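Local coordinates for condensin complex subunit 3 (Schizosaccharomyces pombe, PDB 5OQR), which serves as a HEAT-repeat regulatory subunit of condensin, a complex required for converting interphase chromatin into mitotic-like condensed chromosomes, at residues K383-L388 with E407-L412. Numbering follows the deposited sequence.
Sequences KLLKSL and ELLRKL
K411 NZ, held by the backbone O atoms of L371 and Q373, ties helix 399-412 to the C-terminal end of helix 356-372, while L408, L409 and L412 pack on L384, L385 and L388 of helix 378-394. Six leucines make the interface, and L412 CD1 also rests on the backbone N of L385. L412 CD1 sits at its middle: it lies 3.6 Å from L384 CG, equally close to L388 CD1, and 4.2 Å from L385 CB. With CG anti to the carbonyl carbon (chi1 -58°) and CD1 anti to CA (chi2 180°), the L412 branch extends toward the other helix and crosses the L384 and L388 side chains at about a right angle. One turn earlier, L408 CG packs 3.7 Å from L388 CD1, and L408 CD2 meets L384 CD2 at 4.0 Å. The L385 and L409 side chains also cross at about a right angle, L409 CD1 touching L385 CD1 at 3.5 Å and L388 CB at 3.6 Å. L422 of helix 416-434 touches both L385 and L409, whereas L367 and L371 of helix 356-372 touch L408. The short segments run roughly antiparallel, at 144° with axes 10.0 Å apart, and L385 and L409 bring their CA atoms nearest. Such leucine packing between two antiparallel helices is characteristic of a HEAT repeat, here HEAT 6.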
loop_
_atom_site.group_PDB
_atom_site.type_symbol
_atom_site.label_atom_id
_atom_site.label_comp_id
_atom_site.label_asym_id
_atom_site.label_seq_id
_atom_site.Cartn_x
_atom_site.Cartn_y
_atom_site.Cartn_z
ATOM N N LYS A 383 -26.449 -35.971 -4.414
ATOM C CA LYS A 383 -27.558 -35.029 -4.513
ATOM C C LYS A 383 -27.091 -33.703 -5.097
ATOM O O LYS A 383 -27.656 -33.208 -6.080
ATOM C CB LYS A 383 -28.191 -34.811 -3.140
ATOM C CG LYS A 383 -29.495 -34.032 -3.194
ATOM C CD LYS A 383 -29.920 -33.526 -1.830
ATOM C CE LYS A 383 -31.138 -32.621 -1.942
ATOM N NZ LYS A 383 -31.588 -32.100 -0.623
ATOM N N LEU A 384 -26.055 -33.112 -4.501
ATOM C CA LEU A 384 -25.557 -31.830 -4.984
ATOM C C LEU A 384 -25.108 -31.925 -6.436
ATOM O O LEU A 384 -25.298 -30.986 -7.216
ATOM C CB LEU A 384 -24.411 -31.353 -4.094
ATOM C CG LEU A 384 -23.773 -30.010 -4.441
ATOM C CD1 LEU A 384 -24.811 -28.901 -4.519
ATOM C CD2 LEU A 384 -22.714 -29.678 -3.413
ATOM N N LEU A 385 -24.512 -33.055 -6.819
ATOM C CA LEU A 385 -24.109 -33.242 -8.207
ATOM C C LEU A 385 -25.318 -33.205 -9.132
ATOM O O LEU A 385 -25.292 -32.562 -10.187
ATOM C CB LEU A 385 -23.355 -34.562 -8.351
ATOM C CG LEU A 385 -22.860 -34.905 -9.755
ATOM C CD1 LEU A 385 -21.883 -33.857 -10.251
ATOM C CD2 LEU A 385 -22.219 -36.277 -9.760
ATOM N N LYS A 386 -26.393 -33.897 -8.749
ATOM C CA LYS A 386 -27.627 -33.842 -9.524
ATOM C C LYS A 386 -28.136 -32.414 -9.637
ATOM O O LYS A 386 -28.470 -31.944 -10.731
ATOM C CB LYS A 386 -28.685 -34.730 -8.874
ATOM C CG LYS A 386 -29.146 -35.886 -9.728
ATOM C CD LYS A 386 -30.186 -36.692 -8.980
ATOM C CE LYS A 386 -30.721 -37.831 -9.813
ATOM N NZ LYS A 386 -31.283 -38.898 -8.942
ATOM N N SER A 387 -28.214 -31.708 -8.508
ATOM C CA SER A 387 -28.690 -30.329 -8.522
ATOM C C SER A 387 -27.854 -29.471 -9.461
ATOM O O SER A 387 -28.393 -28.732 -10.292
ATOM C CB SER A 387 -28.668 -29.761 -7.104
ATOM O OG SER A 387 -29.155 -28.432 -7.079
ATOM N N LEU A 388 -26.527 -29.558 -9.346
ATOM C CA LEU A 388 -25.658 -28.790 -10.229
ATOM C C LEU A 388 -25.825 -29.228 -11.676
ATOM O O LEU A 388 -25.916 -28.392 -12.581
ATOM C CB LEU A 388 -24.203 -28.939 -9.787
ATOM C CG LEU A 388 -23.889 -28.431 -8.379
ATOM C CD1 LEU A 388 -22.496 -28.856 -7.958
ATOM C CD2 LEU A 388 -24.029 -26.923 -8.311
ATOM N N GLU A 407 -16.893 -25.126 -11.092
ATOM C CA GLU A 407 -15.791 -25.437 -10.189
ATOM C C GLU A 407 -16.230 -26.417 -9.109
ATOM O O GLU A 407 -15.504 -27.363 -8.786
ATOM C CB GLU A 407 -15.255 -24.149 -9.567
ATOM C CG GLU A 407 -14.124 -24.348 -8.577
ATOM C CD GLU A 407 -13.615 -23.036 -8.009
ATOM O OE1 GLU A 407 -14.038 -21.967 -8.501
ATOM O OE2 GLU A 407 -12.796 -23.073 -7.068
ATOM N N LEU A 408 -17.418 -26.205 -8.540
ATOM C CA LEU A 408 -17.947 -27.131 -7.547
ATOM C C LEU A 408 -18.290 -28.478 -8.169
ATOM O O LEU A 408 -18.145 -29.517 -7.519
ATOM C CB LEU A 408 -19.175 -26.512 -6.880
ATOM C CG LEU A 408 -19.912 -27.316 -5.812
ATOM C CD1 LEU A 408 -19.004 -27.664 -4.653
ATOM C CD2 LEU A 408 -21.114 -26.524 -5.331
ATOM N N LEU A 409 -18.738 -28.481 -9.424
ATOM C CA LEU A 409 -18.975 -29.736 -10.124
ATOM C C LEU A 409 -17.699 -30.566 -10.194
ATOM O O LEU A 409 -17.696 -31.753 -9.848
ATOM C CB LEU A 409 -19.510 -29.445 -11.526
ATOM C CG LEU A 409 -20.269 -30.573 -12.220
ATOM C CD1 LEU A 409 -21.678 -30.683 -11.665
ATOM C CD2 LEU A 409 -20.295 -30.345 -13.719
ATOM N N ARG A 410 -16.602 -29.953 -10.642
ATOM C CA ARG A 410 -15.314 -30.643 -10.681
ATOM C C ARG A 410 -14.973 -31.263 -9.335
ATOM O O ARG A 410 -14.508 -32.405 -9.267
ATOM C CB ARG A 410 -14.217 -29.662 -11.101
ATOM C CG ARG A 410 -12.795 -30.200 -10.984
ATOM C CD ARG A 410 -12.550 -31.353 -11.940
ATOM N NE ARG A 410 -11.220 -31.927 -11.766
ATOM C CZ ARG A 410 -10.939 -32.971 -10.992
ATOM N NH1 ARG A 410 -11.894 -33.582 -10.306
ATOM N NH2 ARG A 410 -9.691 -33.409 -10.904
ATOM N N LYS A 411 -15.184 -30.517 -8.253
ATOM C CA LYS A 411 -14.849 -31.014 -6.924
ATOM C C LYS A 411 -15.641 -32.266 -6.569
ATOM O O LYS A 411 -15.140 -33.127 -5.840
ATOM C CB LYS A 411 -15.100 -29.913 -5.898
ATOM C CG LYS A 411 -14.843 -30.304 -4.461
ATOM C CD LYS A 411 -15.397 -29.243 -3.533
ATOM C CE LYS A 411 -15.478 -29.733 -2.105
ATOM N NZ LYS A 411 -14.168 -29.653 -1.402
ATOM N N LEU A 412 -16.874 -32.386 -7.065
ATOM C CA LEU A 412 -17.701 -33.540 -6.724
ATOM C C LEU A 412 -17.371 -34.747 -7.590
ATOM O O LEU A 412 -17.417 -35.886 -7.111
ATOM C CB LEU A 412 -19.181 -33.183 -6.861
ATOM C CG LEU A 412 -19.655 -32.011 -6.003
ATOM C CD1 LEU A 412 -21.126 -31.747 -6.231
ATOM C CD2 LEU A 412 -19.389 -32.272 -4.540
#